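Local atomic coordinates of putative conjugative transposon recombinase (PDB entry 3G13), a protein that probably binds DNA and exchanges its strands as a serine recombinase of a conjugative transposon, represented here by its resolvase-type N-terminal domain. Residues N90-D93 with T94-Y97; E123-L126 with V127-S131; E138-S141 with A142-K146. All blocks are in the same frame, centred on the assembly; numbering follows the deposited sequence.

Contact 1. Residues N90-D93 with T94-Y97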
# COMPACT_ATOMS: atom_id res chain seq x y z
N ASN A 90 -4.43 -10.18 4.47
CA ASN A 90 -3.19 -9.40 4.51
C ASN A 90 -2.80 -8.92 3.12
O ASN A 90 -3.41 -9.33 2.14
CB ASN A 90 -2.05 -10.22 5.14
CG ASN A 90 -1.82 -11.53 4.44
OD1 ASN A 90 -1.73 -11.59 3.23
ND2 ASN A 90 -1.70 -12.62 5.22
N THR A 91 -1.74 -8.11 3.06
CA THR A 91 -1.26 -7.55 1.81
C THR A 91 -0.81 -8.62 0.80
O THR A 91 -1.19 -8.56 -0.37
CB THR A 91 -0.14 -6.52 2.07
OG1 THR A 91 -0.71 -5.46 2.85
CG2 THR A 91 0.37 -5.93 0.76
N LEU A 92 -0.01 -9.59 1.27
CA LEU A 92 0.49 -10.65 0.42
C LEU A 92 -0.62 -11.49 -0.25
O LEU A 92 -0.52 -11.84 -1.43
CB LEU A 92 1.46 -11.55 1.19
CG LEU A 92 2.87 -10.95 1.33
CD1 LEU A 92 3.72 -11.85 2.21
CD2 LEU A 92 3.51 -10.82 -0.05
N ASP A 93 -1.66 -11.81 0.50
CA ASP A 93 -2.80 -12.57 -0.06
C ASP A 93 -3.61 -11.70 -1.01
O ASP A 93 -4.10 -12.20 -2.03
CB ASP A 93 -3.72 -13.11 1.04
CG ASP A 93 -3.12 -14.31 1.78
OD1 ASP A 93 -2.14 -14.89 1.26
OD2 ASP A 93 -3.63 -14.65 2.87
N THR A 94 -3.76 -10.41 -0.68
CA THR A 94 -4.49 -9.47 -1.57
C THR A 94 -3.82 -9.46 -2.95
O THR A 94 -4.49 -9.57 -3.98
CB THR A 94 -4.56 -8.01 -1.00
OG1 THR A 94 -5.09 -8.00 0.34
CG2 THR A 94 -5.44 -7.15 -1.89
N LEU A 95 -2.49 -9.33 -2.95
CA LEU A 95 -1.67 -9.41 -4.16
C LEU A 95 -1.87 -10.68 -4.93
O LEU A 95 -2.15 -10.67 -6.13
CB LEU A 95 -0.17 -9.29 -3.80
CG LEU A 95 0.33 -7.87 -3.54
CD1 LEU A 95 1.78 -7.91 -2.95
CD2 LEU A 95 0.26 -7.11 -4.88
N LYS A 96 -1.69 -11.80 -4.22
CA LYS A 96 -1.78 -13.13 -4.81
C LYS A 96 -3.12 -13.29 -5.55
O LYS A 96 -3.14 -13.67 -6.72
CB LYS A 96 -1.66 -14.18 -3.69
CG LYS A 96 -1.98 -15.62 -4.04
CD LYS A 96 -1.74 -16.52 -2.82
CE LYS A 96 -2.45 -17.87 -2.95
NZ LYS A 96 -1.85 -18.76 -3.99
N TYR A 97 -4.23 -13.07 -4.85
CA TYR A 97 -5.53 -13.34 -5.44
C TYR A 97 -5.96 -12.30 -6.46
O TYR A 97 -6.59 -12.65 -7.47
CB TYR A 97 -6.58 -13.54 -4.35
CG TYR A 97 -6.31 -14.78 -3.51
CD1 TYR A 97 -6.30 -16.05 -4.11
CD2 TYR A 97 -6.08 -14.69 -2.13
CE1 TYR A 97 -6.04 -17.21 -3.35
CE2 TYR A 97 -5.82 -15.85 -1.36
CZ TYR A 97 -5.81 -17.10 -1.99
OH TYR A 97 -5.56 -18.24 -1.26
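Two donors of Thr94 converge on the carbonyl oxygen of Asn90: the backbone N at 3.0 Å and the hydroxyl OG1 at 2.8 Å from Asn90 O. The amide comes in only slightly tilted from the carbonyl plane, whereas the hydroxyl stands well above it, 44° out. OG1 reaches that position because it lies beside its own backbone N, anti to the carbonyl carbon (chi1 -53°). The same hydroxyl is also bonded to Gln135 of the second subunit, so it joins the first turn of the helix to the dimer partner.

Asn90 is the N-cap of helix 91-102. Its OD1 accepts from Asp93 N at 2.7 Å, the donor lying nearly in line with the side-chain C=O, and so satisfies an amide that the helix itself cannot serve. Regular i to i+4 backbone bonds then follow for Leu95, Lys96 and Tyr97.

One apolar contact, a loose one, brings Leu92 CD2 and Leu95 CD1 to 4.5 Å, on the side where Leu92 packs on Ala133 and Leu95 on Leu129 of helix 120-150.

The ring of Tyr97 makes contacts of another kind. Its CD2 lies 3.2 Å from Asp93 O, which approaches the ring obliquely. Lys96 CG sits 4.3 Å above the centre of one face of this ring, whose OH is bonded to Gln65 and which meets Phe64 edge-to-face.

Contact 2. Residues E123-L126 with V127-S131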
# COMPACT_ATOMS: atom_id res chain seq x y z
N GLU A 123 -3.85 -1.17 -11.67
CA GLU A 123 -2.41 -1.34 -11.79
C GLU A 123 -1.65 -0.57 -10.69
O GLU A 123 -0.69 -1.09 -10.12
CB GLU A 123 -1.93 -0.96 -13.18
CG GLU A 123 -2.63 -1.81 -14.23
CD GLU A 123 -2.11 -1.64 -15.64
OE1 GLU A 123 -1.78 -0.49 -16.05
OE2 GLU A 123 -2.07 -2.68 -16.36
N LEU A 124 -2.07 0.66 -10.40
CA LEU A 124 -1.46 1.42 -9.30
C LEU A 124 -1.72 0.75 -7.93
O LEU A 124 -0.87 0.80 -7.08
CB LEU A 124 -1.93 2.87 -9.31
CG LEU A 124 -1.06 3.89 -8.54
CD1 LEU A 124 0.40 3.91 -9.12
CD2 LEU A 124 -1.73 5.27 -8.57
N LEU A 125 -2.91 0.17 -7.73
CA LEU A 125 -3.21 -0.58 -6.51
C LEU A 125 -2.13 -1.63 -6.28
O LEU A 125 -1.54 -1.70 -5.20
CB LEU A 125 -4.62 -1.20 -6.57
CG LEU A 125 -4.94 -2.30 -5.54
CD1 LEU A 125 -5.10 -1.65 -4.20
CD2 LEU A 125 -6.26 -3.01 -5.96
N LEU A 126 -1.84 -2.40 -7.34
CA LEU A 126 -0.89 -3.50 -7.27
C LEU A 126 0.55 -3.04 -7.05
O LEU A 126 1.31 -3.70 -6.31
CB LEU A 126 -1.01 -4.36 -8.52
CG LEU A 126 -2.32 -5.16 -8.66
CD1 LEU A 126 -2.29 -5.85 -10.00
CD2 LEU A 126 -2.50 -6.19 -7.49
N VAL A 127 0.91 -1.91 -7.66
CA VAL A 127 2.22 -1.28 -7.43
C VAL A 127 2.37 -0.91 -5.95
O VAL A 127 3.40 -1.20 -5.33
CB VAL A 127 2.45 -0.03 -8.38
CG1 VAL A 127 3.55 0.87 -7.82
CG2 VAL A 127 2.85 -0.45 -9.78
N VAL A 128 1.35 -0.25 -5.39
CA VAL A 128 1.36 0.22 -4.00
C VAL A 128 1.38 -0.97 -3.03
O VAL A 128 2.17 -0.98 -2.10
CB VAL A 128 0.16 1.17 -3.64
CG1 VAL A 128 0.11 1.46 -2.14
CG2 VAL A 128 0.27 2.50 -4.38
N LEU A 129 0.54 -1.96 -3.28
CA LEU A 129 0.55 -3.20 -2.47
C LEU A 129 1.89 -3.94 -2.53
O LEU A 129 2.28 -4.50 -1.52
CB LEU A 129 -0.56 -4.16 -2.87
CG LEU A 129 -2.00 -3.69 -2.71
CD1 LEU A 129 -2.99 -4.81 -3.08
CD2 LEU A 129 -2.23 -3.17 -1.32
N SER A 130 2.55 -3.97 -3.69
CA SER A 130 3.85 -4.61 -3.81
C SER A 130 4.90 -3.91 -2.93
O SER A 130 5.72 -4.58 -2.31
CB SER A 130 4.36 -4.65 -5.25
OG SER A 130 3.42 -5.26 -6.12
N SER A 131 4.86 -2.57 -2.89
CA SER A 131 5.81 -1.78 -2.08
C SER A 131 5.51 -1.95 -0.60
O SER A 131 6.42 -2.11 0.19
CB SER A 131 5.79 -0.29 -2.46
OG SER A 131 6.59 -0.12 -3.62
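Leu125 carries CG anti to its backbone N (chi1 165°), and its chain runs forward along the helix to meet Leu129 one turn on. Their CD1 methyls meet at 4.0 Å, and the side chains cross obliquely. Leu129 CG also rests on the backbone, 3.2 Å from Leu125 O, the same oxygen that accepts from Leu129 N at 2.8 Å.

A second torsion matters at Ser130. With OG beside the backbone N (chi1 -55°), the hydroxyl folds back on the preceding turn and donates a hydrogen bond to Leu126 O at 2.6 Å. Ser130 N donates to this oxygen too, at 2.9 Å, and the two donors arrive from opposite faces of the carbonyl plane, each about 30° out of it. Val128 presses CG2 to 3.4 Å from Leu124 O, the oxygen that accepts from Val128 N.

This is the early part of the long helix 120-150, which follows the sheet and packs at the dimer interface, as in serine recombinases of the resolvase family. Leu126 packs on Val98 and Leu129 on Thr94 of helix 91-102, while Leu125 and Val128 meet Val128 and Ile115, respectively, of the second subunit. The hydroxyl of Ser130 spends its hydrogen on its own helix, so a polar group sits on the leucine-lined side with its donor used, and Leu126 O is held by two bonds.

Contact 3. Residues E138-S141 with A142-K146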
# COMPACT_ATOMS: atom_id res chain seq x y z
N GLU A 138 10.35 -7.15 5.06
CA GLU A 138 11.58 -6.68 5.66
C GLU A 138 11.41 -6.30 7.12
O GLU A 138 12.31 -6.54 7.92
CB GLU A 138 12.16 -5.52 4.85
CG GLU A 138 12.39 -5.85 3.41
CD GLU A 138 12.95 -4.65 2.62
OE1 GLU A 138 13.12 -3.57 3.19
OE2 GLU A 138 13.23 -4.81 1.42
N ASN A 139 10.27 -5.70 7.48
CA ASN A 139 9.99 -5.39 8.89
C ASN A 139 9.94 -6.66 9.77
O ASN A 139 10.51 -6.66 10.86
CB ASN A 139 8.72 -4.56 9.06
CG ASN A 139 8.97 -3.07 8.94
OD1 ASN A 139 10.05 -2.58 9.27
ND2 ASN A 139 7.96 -2.33 8.48
N ILE A 140 9.30 -7.72 9.27
CA ILE A 140 9.21 -9.01 9.99
C ILE A 140 10.62 -9.55 10.18
O ILE A 140 10.99 -9.97 11.27
CB ILE A 140 8.33 -10.03 9.24
CG1 ILE A 140 6.87 -9.61 9.30
CG2 ILE A 140 8.54 -11.48 9.76
CD1 ILE A 140 5.95 -10.34 8.29
N SER A 141 11.40 -9.53 9.11
CA SER A 141 12.74 -10.03 9.13
C SER A 141 13.62 -9.26 10.15
O SER A 141 14.32 -9.88 10.97
CB SER A 141 13.28 -10.02 7.70
OG SER A 141 14.67 -10.23 7.73
N ALA A 142 13.50 -7.93 10.15
CA ALA A 142 14.21 -7.09 11.12
C ALA A 142 13.82 -7.38 12.56
O ALA A 142 14.67 -7.43 13.44
CB ALA A 142 14.03 -5.59 10.80
N ASN A 143 12.51 -7.57 12.78
CA ASN A 143 11.97 -7.82 14.10
C ASN A 143 12.39 -9.18 14.65
O ASN A 143 12.61 -9.32 15.85
CB ASN A 143 10.43 -7.66 14.09
CG ASN A 143 10.01 -6.20 13.99
OD1 ASN A 143 10.75 -5.30 14.40
ND2 ASN A 143 8.82 -5.95 13.44
N VAL A 144 12.47 -10.16 13.77
CA VAL A 144 12.95 -11.49 14.10
C VAL A 144 14.41 -11.41 14.55
O VAL A 144 14.75 -11.95 15.60
CB VAL A 144 12.80 -12.46 12.88
CG1 VAL A 144 13.65 -13.72 13.06
CG2 VAL A 144 11.34 -12.84 12.69
N LYS A 145 15.25 -10.72 13.78
CA LYS A 145 16.65 -10.56 14.14
C LYS A 145 16.82 -9.80 15.47
O LYS A 145 17.63 -10.22 16.30
CB LYS A 145 17.44 -9.88 13.02
CG LYS A 145 17.62 -10.76 11.77
CD LYS A 145 18.61 -10.06 10.84
CE LYS A 145 18.63 -10.66 9.42
NZ LYS A 145 19.55 -11.85 9.39
N LYS A 146 16.07 -8.70 15.67
CA LYS A 146 16.05 -8.01 16.97
C LYS A 146 15.59 -8.92 18.10
O LYS A 146 16.19 -8.91 19.18
CB LYS A 146 15.17 -6.75 16.93
CG LYS A 146 15.96 -5.47 16.59
CD LYS A 146 15.12 -4.46 15.80
CE LYS A 146 13.78 -4.14 16.50
NZ LYS A 146 12.68 -3.94 15.49
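Asn143 lays its amide group against the carbonyl oxygen of Asn139 one turn earlier. CG lies 3.2 Å from Asn139 O because it sits beside the backbone N (chi1 -73°), directed back along the helix. ND2 is equally near that oxygen, but the angle is too poor for a hydrogen bond; Asn139 O is served by Asn143 N, at 2.9 Å. The other end of the amide accepts from Lys146, which curls over so that NZ reaches Asn143 OD1 at 2.6 Å, nearly in line with its C=O.

Round the helix from this polar row, Ile140 and Val144 stand alongside each other, their CG2 methyls 4.3 Å apart. The Val144 methyl also bears on the backbone, with CG2 3.2 Å from Ile140 O. On a further side Lys145 leads its chain past Ser141: CG comes within 3.5 Å of Ser141 O, and CE passes the hydroxyl OG at 4.3 Å.

Glu138 OE2 is bonded to Gln134 of its own helix and forms a salt bridge with Arg86 of the second subunit, and OE1 accepts from Gln57 of that subunit. Asn139 ND2 donates to Arg89 O there, and Ala142 packs on Val58.

All of this lies on the distal part of helix 120-150, a long helix extending from the catalytic-type domain as in resolvase-family recombinases. It has run on beyond the five-stranded sheet and beyond helix 91-102, so that its neighbours here are Thr56, Gln57, Val58, Arg86 and Arg89 of the second subunit.

From the N terminus, contact 1 comes first, at the start of helix 91-102, after strand 78-81 and the short helix 84-87. The chain then passes through strands 107-110 and 115-116 into helix 120-150, which holds contact 2 near its beginning and contact 3 farther along. Each contact spans about two turns of continuous helix, so none closes a long loop, and the three follow in series without nesting or crossing. Contacts 1 and 2 pack directly, Leu129 CD1 lying 3.6 Å from Thr94 CG2, and so join the two helices. Contact 3, centred about 22 Å from the centre of contact 2, touches neither; all three meet the second subunit.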